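Local structure of uncharacterized protein (Lodderomyces elongisporus NRRL YB-4239, 4EXJ) at residues B[13-17]-B[68-72]; B[83-87]-B[157-163]; B[113-118]-B[134-139]; B[150-156]-B[198-202]. The protein has not been characterised functionally but, as a Ure2-like member of the glutathione S-transferase superfamily, probably binds glutathione. All coordinates share one frame; numbering follows the deposited sequence. Where two conformers were deposited one is given.

Interaction 1 of 4, residues B[13-17]-B[68-72]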
loop_
_atom_site.group_PDB
_atom_site.type_symbol
_atom_site.label_atom_id
_atom_site.label_comp_id
_atom_site.label_asym_id
_atom_site.label_seq_id
_atom_site.Cartn_x
_atom_site.Cartn_y
_atom_site.Cartn_z
ATOM N N ASN B 13 -6.885 6.847 7.938
ATOM C CA ASN B 13 -5.732 6.062 8.410
ATOM C C ASN B 13 -5.571 6.027 9.928
ATOM O O ASN B 13 -5.168 5.006 10.494
ATOM C CB ASN B 13 -4.425 6.569 7.782
ATOM C CG ASN B 13 -4.162 5.973 6.406
ATOM O OD1 ASN B 13 -4.624 4.873 6.085
ATOM N ND2 ASN B 13 -3.427 6.701 5.590
ATOM N N GLY B 14 -5.900 7.135 10.597
ATOM C CA GLY B 14 -5.688 7.232 12.029
ATOM C C GLY B 14 -6.503 6.251 12.852
ATOM O O GLY B 14 -6.061 5.776 13.894
ATOM N N ARG B 15 -7.722 5.966 12.392
ATOM C CA ARG B 15 -8.681 5.236 13.202
ATOM C C ARG B 15 -8.445 3.734 13.189
ATOM O O ARG B 15 -8.920 3.045 14.056
ATOM C CB ARG B 15 -10.116 5.578 12.760
ATOM C CG ARG B 15 -10.588 6.930 13.285
ATOM C CD ARG B 15 -11.676 7.477 12.340
ATOM N NE ARG B 15 -12.393 8.620 12.898
ATOM C CZ ARG B 15 -13.316 9.277 12.204
ATOM N NH1 ARG B 15 -13.571 8.901 10.955
ATOM N NH2 ARG B 15 -13.971 10.306 12.751
ATOM N N LYS B 16 -7.692 3.239 12.213
ATOM C CA LYS B 16 -7.548 1.794 12.088
ATOM C C LYS B 16 -6.894 1.123 13.305
ATOM O O LYS B 16 -7.483 0.230 13.918
ATOM C CB LYS B 16 -6.795 1.457 10.820
ATOM C CG LYS B 16 -7.598 1.698 9.558
ATOM C CD LYS B 16 -6.839 1.180 8.355
ATOM C CE LYS B 16 -6.937 2.107 7.217
ATOM N NZ LYS B 16 -5.804 2.043 6.237
ATOM N N PRO B 17 -5.663 1.532 13.656
ATOM C CA PRO B 17 -5.023 0.893 14.811
ATOM C C PRO B 17 -5.695 1.282 16.126
ATOM O O PRO B 17 -5.653 0.533 17.096
ATOM C CB PRO B 17 -3.553 1.387 14.732
ATOM C CG PRO B 17 -3.599 2.627 13.897
ATOM C CD PRO B 17 -4.792 2.509 12.973
ATOM N N SER B 68 -0.366 2.891 8.649
ATOM C CA SER B 68 -1.521 2.412 9.363
ATOM C C SER B 68 -1.734 0.897 9.255
ATOM O O SER B 68 -1.970 0.239 10.267
ATOM C CB SER B 68 -2.760 3.160 8.865
ATOM O OG SER B 68 -3.819 2.960 9.765
ATOM N N ASN B 69 -1.719 0.352 8.037
ATOM C CA ASN B 69 -2.038 -1.078 7.897
ATOM C C ASN B 69 -0.901 -1.967 8.402
ATOM O O ASN B 69 -1.122 -3.084 8.863
ATOM C CB ASN B 69 -2.471 -1.429 6.467
ATOM C CG ASN B 69 -3.840 -0.893 6.165
ATOM O OD1 ASN B 69 -4.412 -0.187 6.991
ATOM N ND2 ASN B 69 -4.389 -1.226 5.003
ATOM N N ASN B 70 0.315 -1.435 8.365
ATOM C CA ASN B 70 1.440 -2.083 9.043
ATOM C C ASN B 70 1.301 -2.076 10.581
ATOM O O ASN B 70 1.633 -3.035 11.262
ATOM C CB ASN B 70 2.732 -1.368 8.643
ATOM C CG ASN B 70 3.931 -1.971 9.311
ATOM O OD1 ASN B 70 4.175 -3.171 9.192
ATOM N ND2 ASN B 70 4.663 -1.157 10.053
ATOM N N ILE B 71 0.829 -0.970 11.134
ATOM C CA ILE B 71 0.587 -0.909 12.558
ATOM C C ILE B 71 -0.502 -1.916 12.932
ATOM O O ILE B 71 -0.409 -2.559 13.963
ATOM C CB ILE B 71 0.237 0.517 12.987
ATOM C CG1 ILE B 71 1.445 1.423 12.708
ATOM C CG2 ILE B 71 -0.201 0.544 14.462
ATOM C CD1 ILE B 71 1.102 2.950 12.763
ATOM N N LEU B 72 -1.524 -2.075 12.092
ATOM C CA LEU B 72 -2.506 -3.124 12.338
ATOM C C LEU B 72 -1.808 -4.463 12.546
ATOM O O LEU B 72 -2.126 -5.213 13.485
ATOM C CB LEU B 72 -3.524 -3.235 11.184
ATOM C CG LEU B 72 -4.632 -2.175 11.191
ATOM C CD1 LEU B 72 -5.527 -2.320 9.946
ATOM C CD2 LEU B 72 -5.484 -2.229 12.461
#
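The hydroxyl of Ser68 reaches over to the backbone carbonyl of Asn13, with OG 2.6 Å from O. It approaches at a C=O...OG angle of 135°, slightly tilted from the carbonyl plane. OG lies opposite the backbone N about CA–CB, and this torsion (chi1 -165°) aims it at the Asn13 carbonyl. Serine suits the place because its hydroxyl, one bond from CB, is short enough to bond the backbone O while Pro17 CD packs on it at 3.4 Å. A second polar link comes from Lys16, whose chain runs past Ser68 and kinks at its third torsion so that NZ meets Asn69 OD1 at 2.7 Å. The same ammonium donates to Asn13 OD1 at 3.1 Å, nearly along the C=O axis of that amide. Pro17 CB makes an apolar contact with Ile71 CG2 at 3.5 Å, a tight fit for two carbons. Separately, Leu72 CD2 rests in van der Waals contact on the carbonyl O of Lys16, 3.5 Å away.

Further out, Gln106 of helix 93-120 takes a third bond from Lys16 NZ, so the buried ammonium is gripped by three amide oxygens. Asn69 ND2 donates to Leu103 O and Gln106 OE1, which fixes the rotation of its amide and keeps OD1 facing the lysine. Pro55 packs on Pro17, Ser68 and Ile71. A sulfate, probably from the crystallisation liquor, lies about 6 Å from the Asn13 side chain. Here the N-terminal parts of helices 15-23 and 68-79 meet beside the sheet of the thioredoxin-like N-terminal domain, the region where glutathione S-transferases bind glutathione.

Interaction 2 of 4, residues B[83-87]-B[157-163]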
loop_
_atom_site.group_PDB
_atom_site.type_symbol
_atom_site.label_atom_id
_atom_site.label_comp_id
_atom_site.label_asym_id
_atom_site.label_seq_id
_atom_site.Cartn_x
_atom_site.Cartn_y
_atom_site.Cartn_z
ATOM N N HIS B 83 -5.036 -14.684 18.789
ATOM C CA HIS B 83 -5.321 -14.547 17.357
ATOM C C HIS B 83 -6.810 -14.401 17.129
ATOM O O HIS B 83 -7.406 -15.100 16.289
ATOM C CB HIS B 83 -4.785 -15.753 16.582
ATOM C CG HIS B 83 -3.299 -15.900 16.662
ATOM N ND1 HIS B 83 -2.557 -16.507 15.674
ATOM C CD2 HIS B 83 -2.414 -15.502 17.605
ATOM C CE1 HIS B 83 -1.278 -16.483 16.008
ATOM N NE2 HIS B 83 -1.164 -15.878 17.175
ATOM N N LYS B 84 -7.439 -13.505 17.879
ATOM C CA LYS B 84 -8.862 -13.256 17.656
ATOM C C LYS B 84 -9.122 -12.541 16.318
ATOM O O LYS B 84 -10.119 -12.811 15.634
ATOM C CB LYS B 84 -9.448 -12.430 18.807
ATOM C CG LYS B 84 -10.920 -12.072 18.640
ATOM C CD LYS B 84 -11.455 -11.407 19.905
ATOM C CE LYS B 84 -12.946 -11.096 19.779
ATOM N NZ LYS B 84 -13.457 -10.399 20.983
ATOM N N PHE B 85 -8.205 -11.655 15.947
ATOM C CA PHE B 85 -8.434 -10.729 14.829
ATOM C C PHE B 85 -7.472 -10.888 13.671
ATOM O O PHE B 85 -7.435 -10.041 12.775
ATOM C CB PHE B 85 -8.389 -9.278 15.324
ATOM C CG PHE B 85 -9.471 -8.950 16.326
ATOM C CD1 PHE B 85 -10.807 -8.966 15.945
ATOM C CD2 PHE B 85 -9.145 -8.628 17.641
ATOM C CE1 PHE B 85 -11.820 -8.662 16.854
ATOM C CE2 PHE B 85 -10.152 -8.338 18.572
ATOM C CZ PHE B 85 -11.495 -8.354 18.169
ATOM N N PHE B 86 -6.692 -11.960 13.656
ATOM C CA PHE B 86 -5.805 -12.158 12.520
ATOM C C PHE B 86 -5.366 -13.587 12.439
ATOM O O PHE B 86 -5.566 -14.361 13.383
ATOM C CB PHE B 86 -4.576 -11.231 12.591
ATOM C CG PHE B 86 -3.449 -11.737 13.476
ATOM C CD1 PHE B 86 -3.618 -11.870 14.855
ATOM C CD2 PHE B 86 -2.213 -12.052 12.930
ATOM C CE1 PHE B 86 -2.568 -12.307 15.664
ATOM C CE2 PHE B 86 -1.163 -12.503 13.736
ATOM C CZ PHE B 86 -1.348 -12.631 15.102
ATOM N N TYR B 87 -4.771 -13.912 11.299
ATOM C CA TYR B 87 -4.207 -15.235 11.061
ATOM C C TYR B 87 -2.681 -15.141 10.960
ATOM O O TYR B 87 -2.139 -14.260 10.299
ATOM C CB TYR B 87 -4.803 -15.809 9.792
ATOM C CG TYR B 87 -6.278 -16.093 9.875
ATOM C CD1 TYR B 87 -6.746 -17.261 10.470
ATOM C CD2 TYR B 87 -7.218 -15.188 9.372
ATOM C CE1 TYR B 87 -8.102 -17.528 10.557
ATOM C CE2 TYR B 87 -8.580 -15.457 9.450
ATOM C CZ TYR B 87 -9.012 -16.627 10.045
ATOM O OH TYR B 87 -10.360 -16.899 10.123
ATOM N N VAL B 157 -11.744 -12.253 5.072
ATOM C CA VAL B 157 -10.781 -13.343 5.205
ATOM C C VAL B 157 -11.276 -14.355 6.225
ATOM O O VAL B 157 -11.634 -14.005 7.351
ATOM C CB VAL B 157 -9.379 -12.822 5.645
ATOM C CG1 VAL B 157 -8.382 -13.973 5.758
ATOM C CG2 VAL B 157 -8.854 -11.758 4.647
ATOM N N GLY B 158 -11.278 -15.623 5.837
ATOM C CA GLY B 158 -11.629 -16.658 6.802
ATOM C C GLY B 158 -13.087 -16.555 7.197
ATOM O O GLY B 158 -13.921 -16.176 6.386
ATOM N N ASP B 159 -13.396 -16.918 8.436
ATOM C CA ASP B 159 -14.795 -17.001 8.833
ATOM C C ASP B 159 -15.163 -16.049 9.957
ATOM O O ASP B 159 -16.116 -16.296 10.695
ATOM C CB ASP B 159 -15.160 -18.452 9.200
ATOM C CG ASP B 159 -14.360 -18.995 10.378
ATOM O OD1 ASP B 159 -13.485 -18.288 10.927
ATOM O OD2 ASP B 159 -14.625 -20.156 10.766
ATOM N N LYS B 160 -14.436 -14.943 10.082
ATOM C CA LYS B 160 -14.685 -14.045 11.187
ATOM C C LYS B 160 -14.152 -12.653 10.866
ATOM O O LYS B 160 -13.352 -12.474 9.933
ATOM C CB LYS B 160 -14.009 -14.550 12.451
ATOM C CG LYS B 160 -12.499 -14.527 12.375
ATOM C CD LYS B 160 -11.877 -15.159 13.602
ATOM C CE LYS B 160 -10.381 -15.314 13.450
ATOM N NZ LYS B 160 -9.833 -16.092 14.593
ATOM N N PHE B 161 -14.632 -11.693 11.645
ATOM C CA PHE B 161 -14.136 -10.314 11.621
ATOM C C PHE B 161 -12.633 -10.279 11.929
ATOM O O PHE B 161 -12.184 -10.803 12.954
ATOM C CB PHE B 161 -14.920 -9.528 12.678
ATOM C CG PHE B 161 -14.553 -8.067 12.802
ATOM C CD1 PHE B 161 -13.500 -7.661 13.609
ATOM C CD2 PHE B 161 -15.341 -7.097 12.193
ATOM C CE1 PHE B 161 -13.211 -6.311 13.756
ATOM C CE2 PHE B 161 -15.052 -5.749 12.343
ATOM C CZ PHE B 161 -14.004 -5.362 13.122
ATOM N N THR B 162 -11.847 -9.653 11.041
ATOM C CA THR B 162 -10.405 -9.540 11.249
ATOM C C THR B 162 -9.856 -8.131 10.981
ATOM O O THR B 162 -10.595 -7.184 10.667
ATOM C CB THR B 162 -9.605 -10.469 10.299
ATOM O OG1 THR B 162 -9.762 -10.041 8.936
ATOM C CG2 THR B 162 -10.040 -11.930 10.455
ATOM N N ILE B 163 -8.549 -8.000 11.132
ATOM C CA ILE B 163 -7.884 -6.733 10.829
ATOM C C ILE B 163 -8.150 -6.271 9.395
ATOM O O ILE B 163 -8.085 -5.076 9.120
ATOM C CB ILE B 163 -6.348 -6.756 11.124
ATOM C CG1 ILE B 163 -5.641 -7.865 10.319
ATOM C CG2 ILE B 163 -6.079 -6.833 12.664
ATOM C CD1 ILE B 163 -4.155 -7.953 10.568
HETATM O O HOH W 1 -12.814 -11.873 15.454
HETATM O O HOH W 2 -7.137 -16.433 13.671
HETATM O O HOH W 3 -11.314 -18.987 12.020
#
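Phe85 O accepts a hydrogen bond from Ile163 N, at 2.8 Å and 154° at the hydrogen, tying the 83-87 loop to the first turn of helix 163-179. Just before it sits the N-capping box familiar in glutathione S-transferases: Thr162 OG1 caps Val164 N, and Thr162 N donates to Asp165 OD2. The other direct polar links involve side chains. Lys160 is extended beyond CG, and its NZ reaches His83 O at 3.1 Å, in the carbonyl plane. Asp159 N makes a weak bond to Tyr87 OH.

Apolar contacts lie around this framework. Phe85 and Phe161 touch through CE1 and CD1 at 3.8 Å, and Leu23 of helix 15-23 packs on both rings. Ile163 has a branched chain that can send CD1 to Phe86 CB while CG2 lies near Phe85. The Tyr87 ring brings CE2 within 4.0 Å of Val157 CG1; its phenol lies so near Gly158, in the type II' turn from Val157 to Lys160, that a residue without a side chain and tolerant of positive phi fits well.

Water completes the seam. One molecule accepts from Lys160 NZ and lies 2.6 Å from Phe86 O, and another donates to both Lys84 O and Phe161 O. A third lies 3.0 Å from Tyr87 OH and donates to Asp159 OD1 at 2.5 Å.

Interaction 3 of 4, residues B[113-118]-B[134-139]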
loop_
_atom_site.group_PDB
_atom_site.type_symbol
_atom_site.label_atom_id
_atom_site.label_comp_id
_atom_site.label_asym_id
_atom_site.label_seq_id
_atom_site.Cartn_x
_atom_site.Cartn_y
_atom_site.Cartn_z
ATOM N N GLN B 113 -5.662 5.864 -3.284
ATOM C CA GLN B 113 -6.284 6.243 -4.551
ATOM C C GLN B 113 -7.546 7.068 -4.480
ATOM O O GLN B 113 -7.944 7.603 -5.454
ATOM C CB GLN B 113 -6.587 5.028 -5.418
ATOM C CG GLN B 113 -5.412 4.411 -6.101
ATOM C CD GLN B 113 -4.905 5.236 -7.229
ATOM O OE1 GLN B 113 -5.565 5.384 -8.224
ATOM N NE2 GLN B 113 -3.748 5.811 -7.058
ATOM N N THR B 114 -8.212 7.091 -3.351
ATOM C CA THR B 114 -9.464 7.782 -3.269
ATOM C C THR B 114 -9.492 8.905 -2.228
ATOM O O THR B 114 -9.342 10.035 -2.572
ATOM C CB THR B 114 -10.641 6.783 -3.094
ATOM O OG1 THR B 114 -10.613 6.182 -1.814
ATOM C CG2 THR B 114 -10.571 5.714 -4.143
ATOM N N LEU B 115 -9.615 8.559 -0.962
ATOM C CA LEU B 115 -9.684 9.547 0.086
ATOM C C LEU B 115 -8.443 10.438 0.186
ATOM O O LEU B 115 -8.554 11.611 0.344
ATOM C CB LEU B 115 -9.893 8.872 1.432
ATOM C CG LEU B 115 -11.114 7.989 1.627
ATOM C CD1 LEU B 115 -11.164 7.320 2.978
ATOM C CD2 LEU B 115 -12.325 8.795 1.436
ATOM N N THR B 116 -7.255 9.875 0.090
ATOM C CA THR B 116 -6.074 10.742 0.262
ATOM C C THR B 116 -5.946 11.724 -0.893
ATOM O O THR B 116 -5.636 12.889 -0.666
ATOM C CB THR B 116 -4.816 9.922 0.399
ATOM O OG1 THR B 116 -4.972 9.116 1.564
ATOM C CG2 THR B 116 -3.613 10.842 0.583
ATOM N N ILE B 117 -6.184 11.242 -2.111
ATOM C CA ILE B 117 -6.123 12.096 -3.315
ATOM C C ILE B 117 -7.178 13.181 -3.231
ATOM O O ILE B 117 -6.898 14.349 -3.492
ATOM C CB ILE B 117 -6.391 11.321 -4.608
ATOM C CG1 ILE B 117 -5.342 10.237 -4.821
ATOM C CG2 ILE B 117 -6.426 12.289 -5.805
ATOM C CD1 ILE B 117 -3.973 10.767 -4.762
ATOM N N ALA B 118 -8.403 12.799 -2.892
ATOM C CA ALA B 118 -9.482 13.787 -2.763
ATOM C C ALA B 118 -9.135 14.885 -1.754
ATOM O O ALA B 118 -9.252 16.082 -2.057
ATOM C CB ALA B 118 -10.799 13.109 -2.362
ATOM N N TYR B 134 -11.267 11.277 -11.435
ATOM C CA TYR B 134 -10.255 10.245 -11.221
ATOM C C TYR B 134 -10.663 9.450 -9.990
ATOM O O TYR B 134 -10.708 8.220 -10.009
ATOM C CB TYR B 134 -8.865 10.835 -11.025
ATOM C CG TYR B 134 -7.800 9.781 -10.809
ATOM C CD1 TYR B 134 -7.146 9.198 -11.889
ATOM C CD2 TYR B 134 -7.450 9.367 -9.527
ATOM C CE1 TYR B 134 -6.179 8.230 -11.703
ATOM C CE2 TYR B 134 -6.476 8.387 -9.325
ATOM C CZ TYR B 134 -5.857 7.824 -10.416
ATOM O OH TYR B 134 -4.899 6.867 -10.225
ATOM N N VAL B 135 -10.966 10.178 -8.922
ATOM C CA VAL B 135 -11.378 9.577 -7.647
ATOM C C VAL B 135 -12.668 8.780 -7.752
ATOM O O VAL B 135 -12.797 7.691 -7.196
ATOM C CB VAL B 135 -11.495 10.630 -6.564
ATOM C CG1 VAL B 135 -12.058 10.029 -5.291
ATOM C CG2 VAL B 135 -10.116 11.216 -6.312
ATOM N N LEU B 136 -13.626 9.315 -8.484
ATOM C CA LEU B 136 -14.875 8.593 -8.668
ATOM C C LEU B 136 -14.649 7.243 -9.386
ATOM O O LEU B 136 -15.167 6.200 -8.967
ATOM C CB LEU B 136 -15.850 9.475 -9.440
ATOM C CG LEU B 136 -17.306 9.038 -9.396
ATOM C CD1 LEU B 136 -17.855 8.910 -7.953
ATOM C CD2 LEU B 136 -18.130 10.052 -10.201
ATOM N N SER B 137 -13.847 7.251 -10.446
ATOM C CA SER B 137 -13.537 6.014 -11.166
ATOM C C SER B 137 -12.760 5.056 -10.268
ATOM O O SER B 137 -12.928 3.837 -10.348
ATOM C CB SER B 137 -12.733 6.305 -12.433
ATOM O OG SER B 137 -13.418 7.215 -13.277
ATOM N N SER B 138 -11.897 5.615 -9.415
ATOM C CA SER B 138 -11.150 4.763 -8.472
ATOM C C SER B 138 -12.082 4.091 -7.463
ATOM O O SER B 138 -11.877 2.937 -7.085
ATOM C CB SER B 138 -10.056 5.551 -7.744
ATOM O OG SER B 138 -9.047 5.936 -8.654
ATOM N N PHE B 139 -13.112 4.808 -7.009
ATOM C CA PHE B 139 -14.076 4.213 -6.090
ATOM C C PHE B 139 -14.865 3.125 -6.816
ATOM O O PHE B 139 -15.150 2.082 -6.266
ATOM C CB PHE B 139 -15.092 5.258 -5.623
ATOM C CG PHE B 139 -14.662 6.041 -4.410
ATOM C CD1 PHE B 139 -14.265 5.391 -3.246
ATOM C CD2 PHE B 139 -14.727 7.426 -4.408
ATOM C CE1 PHE B 139 -13.893 6.096 -2.116
ATOM C CE2 PHE B 139 -14.333 8.165 -3.270
ATOM C CZ PHE B 139 -13.919 7.504 -2.131
HETATM O O HOH W 4 -7.342 3.583 -8.855
#
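This is a buried, nearly antiparallel helix–helix contact in which Thr114 and Val135 bring helices 93-120 and 129-149 together close to the short connection that joins them. The local axes approach to 8.8 Å with a crossing angle of -160°. Small and branched residues allow this spacing. Thr114 lays CB over one face of the Phe139 ring, a CH-pi contact of 3.7 Å to the centroid, and its CG2 touches Ser138 CB at 3.6 Å. The hydroxyl of Thr114 turns back to Phe110 O in its own helix. Val135 offers CG2 to Ile117 CG2 at 3.9 Å and CG1 to Ala118.

The two helices belong to the all-helical C-terminal domain of the glutathione S-transferase fold, and helix 163-179 adds Leu179 against Leu115 and Phe139. Toward the second subunit lies a polar pair, Gln113 and Tyr134. Tyr134 OH donates to Gln113 OE1 at 2.6 Å, in the amide plane and on a lone pair. Gln113 bends at its second torsion (chi2 -73°), bringing that oxygen across to the tyrosine. A water donates to the same OE1 and lies 2.9 Å from Ser138 OG, while Gln113 NE2 donates to Ser112 OG of the second subunit.

Interaction 4 of 4, residues B[150-156]-B[198-202]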
loop_
_atom_site.group_PDB
_atom_site.type_symbol
_atom_site.label_atom_id
_atom_site.label_comp_id
_atom_site.label_asym_id
_atom_site.label_seq_id
_atom_site.Cartn_x
_atom_site.Cartn_y
_atom_site.Cartn_z
ATOM N N LEU B 150 -16.419 -10.289 -1.728
ATOM C CA LEU B 150 -17.354 -10.549 -0.649
ATOM C C LEU B 150 -18.463 -11.514 -1.090
ATOM O O LEU B 150 -19.279 -11.929 -0.279
ATOM C CB LEU B 150 -17.942 -9.233 -0.129
ATOM C CG LEU B 150 -16.949 -8.457 0.749
ATOM C CD1 LEU B 150 -17.483 -7.047 1.063
ATOM C CD2 LEU B 150 -16.609 -9.220 2.026
ATOM N N SER B 151 -18.469 -11.871 -2.367
ATOM C CA SER B 151 -19.485 -12.790 -2.883
ATOM C C SER B 151 -19.473 -14.108 -2.122
ATOM O O SER B 151 -18.456 -14.804 -2.081
ATOM C CB SER B 151 -19.277 -13.072 -4.365
ATOM O OG SER B 151 -20.341 -13.885 -4.847
ATOM N N GLY B 152 -20.603 -14.434 -1.508
ATOM C CA GLY B 152 -20.755 -15.705 -0.807
ATOM C C GLY B 152 -20.088 -15.784 0.550
ATOM O O GLY B 152 -19.980 -16.861 1.123
ATOM N N ARG B 153 -19.620 -14.652 1.076
ATOM C CA ARG B 153 -19.020 -14.657 2.406
ATOM C C ARG B 153 -19.484 -13.518 3.291
ATOM O O ARG B 153 -20.066 -12.541 2.820
ATOM C CB ARG B 153 -17.500 -14.636 2.315
ATOM C CG ARG B 153 -16.956 -13.735 1.246
ATOM C CD ARG B 153 -15.490 -14.057 1.051
ATOM N NE ARG B 153 -14.898 -14.371 2.341
ATOM C CZ ARG B 153 -13.766 -15.040 2.507
ATOM N NH1 ARG B 153 -13.088 -15.473 1.448
ATOM N NH2 ARG B 153 -13.316 -15.272 3.735
ATOM N N ASP B 154 -19.210 -13.656 4.579
ATOM C CA ASP B 154 -19.587 -12.635 5.549
ATOM C C ASP B 154 -18.454 -11.648 5.754
ATOM O O ASP B 154 -18.692 -10.456 5.970
ATOM C CB ASP B 154 -19.924 -13.274 6.883
ATOM C CG ASP B 154 -21.334 -13.829 6.912
ATOM O OD1 ASP B 154 -22.061 -13.647 5.914
ATOM O OD2 ASP B 154 -21.702 -14.424 7.938
ATOM N N TRP B 155 -17.236 -12.164 5.711
ATOM C CA TRP B 155 -16.044 -11.363 6.029
ATOM C C TRP B 155 -14.988 -11.479 4.939
ATOM O O TRP B 155 -15.050 -12.368 4.082
ATOM C CB TRP B 155 -15.453 -11.806 7.352
ATOM C CG TRP B 155 -16.439 -11.818 8.480
ATOM C CD1 TRP B 155 -16.968 -12.933 9.099
ATOM C CD2 TRP B 155 -17.037 -10.686 9.117
ATOM N NE1 TRP B 155 -17.831 -12.550 10.105
ATOM C CE2 TRP B 155 -17.902 -11.177 10.127
ATOM C CE3 TRP B 155 -16.925 -9.301 8.939
ATOM C CZ2 TRP B 155 -18.646 -10.329 10.950
ATOM C CZ3 TRP B 155 -17.672 -8.467 9.755
ATOM C CH2 TRP B 155 -18.513 -8.980 10.752
ATOM N N PHE B 156 -14.003 -10.573 4.962
ATOM C CA PHE B 156 -13.015 -10.570 3.892
ATOM C C PHE B 156 -12.116 -11.790 3.886
ATOM O O PHE B 156 -11.792 -12.296 2.811
ATOM C CB PHE B 156 -12.160 -9.293 3.927
ATOM C CG PHE B 156 -12.742 -8.172 3.100
ATOM C CD1 PHE B 156 -12.625 -8.170 1.719
ATOM C CD2 PHE B 156 -13.462 -7.155 3.714
ATOM C CE1 PHE B 156 -13.173 -7.132 0.952
ATOM C CE2 PHE B 156 -14.032 -6.135 2.955
ATOM C CZ PHE B 156 -13.890 -6.125 1.581
ATOM N N TRP B 198 -21.950 -6.240 4.036
ATOM C CA TRP B 198 -20.742 -6.415 4.801
ATOM C C TRP B 198 -20.435 -5.176 5.669
ATOM O O TRP B 198 -20.048 -5.311 6.823
ATOM C CB TRP B 198 -19.550 -6.715 3.875
ATOM C CG TRP B 198 -18.263 -6.407 4.595
ATOM C CD1 TRP B 198 -17.567 -7.245 5.416
ATOM C CD2 TRP B 198 -17.549 -5.148 4.607
ATOM N NE1 TRP B 198 -16.467 -6.588 5.946
ATOM C CE2 TRP B 198 -16.434 -5.310 5.456
ATOM C CE3 TRP B 198 -17.751 -3.914 3.987
ATOM C CZ2 TRP B 198 -15.508 -4.277 5.706
ATOM C CZ3 TRP B 198 -16.818 -2.872 4.228
ATOM C CH2 TRP B 198 -15.721 -3.071 5.086
ATOM N N PHE B 199 -20.587 -3.975 5.121
ATOM C CA PHE B 199 -20.305 -2.796 5.916
ATOM C C PHE B 199 -21.190 -2.753 7.166
ATOM O O PHE B 199 -20.724 -2.480 8.273
ATOM C CB PHE B 199 -20.440 -1.494 5.116
ATOM C CG PHE B 199 -20.145 -0.269 5.935
ATOM C CD1 PHE B 199 -18.848 -0.005 6.349
ATOM C CD2 PHE B 199 -21.167 0.588 6.337
ATOM C CE1 PHE B 199 -18.562 1.108 7.111
ATOM C CE2 PHE B 199 -20.893 1.705 7.104
ATOM C CZ PHE B 199 -19.575 1.961 7.499
ATOM N N GLN B 200 -22.468 -3.028 6.984
ATOM C CA GLN B 200 -23.383 -2.953 8.119
ATOM C C GLN B 200 -23.016 -3.967 9.201
ATOM O O GLN B 200 -23.101 -3.670 10.398
ATOM C CB GLN B 200 -24.835 -3.155 7.646
ATOM C CG GLN B 200 -25.361 -2.038 6.747
ATOM C CD GLN B 200 -25.373 -0.670 7.414
ATOM O OE1 GLN B 200 -25.402 -0.556 8.636
ATOM N NE2 GLN B 200 -25.357 0.372 6.608
ATOM N N ARG B 201 -22.601 -5.165 8.800
ATOM C CA ARG B 201 -22.226 -6.149 9.801
ATOM C C ARG B 201 -20.898 -5.809 10.453
ATOM O O ARG B 201 -20.693 -6.081 11.627
ATOM C CB ARG B 201 -22.243 -7.593 9.270
ATOM C CG ARG B 201 -21.123 -8.000 8.352
ATOM C CD ARG B 201 -21.187 -9.527 8.113
ATOM N NE ARG B 201 -22.372 -9.881 7.338
ATOM C CZ ARG B 201 -22.415 -9.920 6.007
ATOM N NH1 ARG B 201 -21.332 -9.639 5.271
ATOM N NH2 ARG B 201 -23.553 -10.235 5.400
ATOM N N ALA B 202 -19.995 -5.193 9.692
ATOM C CA ALA B 202 -18.711 -4.811 10.267
ATOM C C ALA B 202 -18.799 -3.648 11.271
ATOM O O ALA B 202 -18.171 -3.696 12.324
ATOM C CB ALA B 202 -17.703 -4.494 9.159
#
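Residues 150-156, in the loop after helix 129-149, make a type II turn from Leu150 to Arg153 and then run past helix 193-203, with CA of Asp154 and CA of Trp198 6.4 Å apart. Trp198 meets the loop on one face and at one edge, its indole swung opposite the backbone N (chi1 160°). Phe156 drives its edge into that face, a T-shaped pair in which the Phe156 ring and the five-membered ring of Trp198 have centroids 5.0 Å apart and planes at 77°; Ala202 CB of the same helix covers the opposite face. Leu150 brings CD1 to Trp198 CB at 3.5 Å, and the carbonyl O of Asp154 lies in the ring plane beside Trp198 CD1 at 3.4 Å. Flat and apolar yet able to donate one N-H, tryptophan suits this spot, for NE1 is satisfied by Asp165.

Arg201 holds the outer side. Its NH1 donates to Asp154 O at 2.9 Å, but the bond is bent, 131° at the hydrogen. The carboxylate of Asp154 stacks over the guanidinium rather than meeting its N-H groups; OD1 and NH2 are 3.8 Å apart, a long salt bridge that probably contributes charge attraction alone. The methylenes of the arginine serve apolar packing, CD lying over the six-membered ring of Trp155 at 3.9 Å from its centroid. Ala202 CA sits at the edge of that indole, where a small residue lets the ring come close.

Inward, Phe168 of helix 163-179 stacks with Phe156 and touches Trp198, and Met146 of helix 129-149 packs on both, so the contact joins the loop to three helices of the C-terminal domain.

In the fold
Interaction 1 belongs to the thioredoxin-like domain, in the region where the family binds glutathione, and the other three to the helical domain. Interactions 1 and 2 meet directly: Leu72 CD1 lies 3.8 Å from Ile163 O, joining helix 68-79 to the start of helix 163-179. Interactions 2 and 4 share the loop between helices 129-149 and 163-179, their centres about 12 Å apart. Asp165 serves both, bonding Thr162 N and Trp198 NE1. Interaction 3 lies about 27 Å, centre to centre, from interaction 2. Interactions 1 and 3 both reach the second subunit; bound sulfate, probably from the crystallisation liquor, lies about 6 Å from the Asn13 side chain and about 4 Å from that of Leu115.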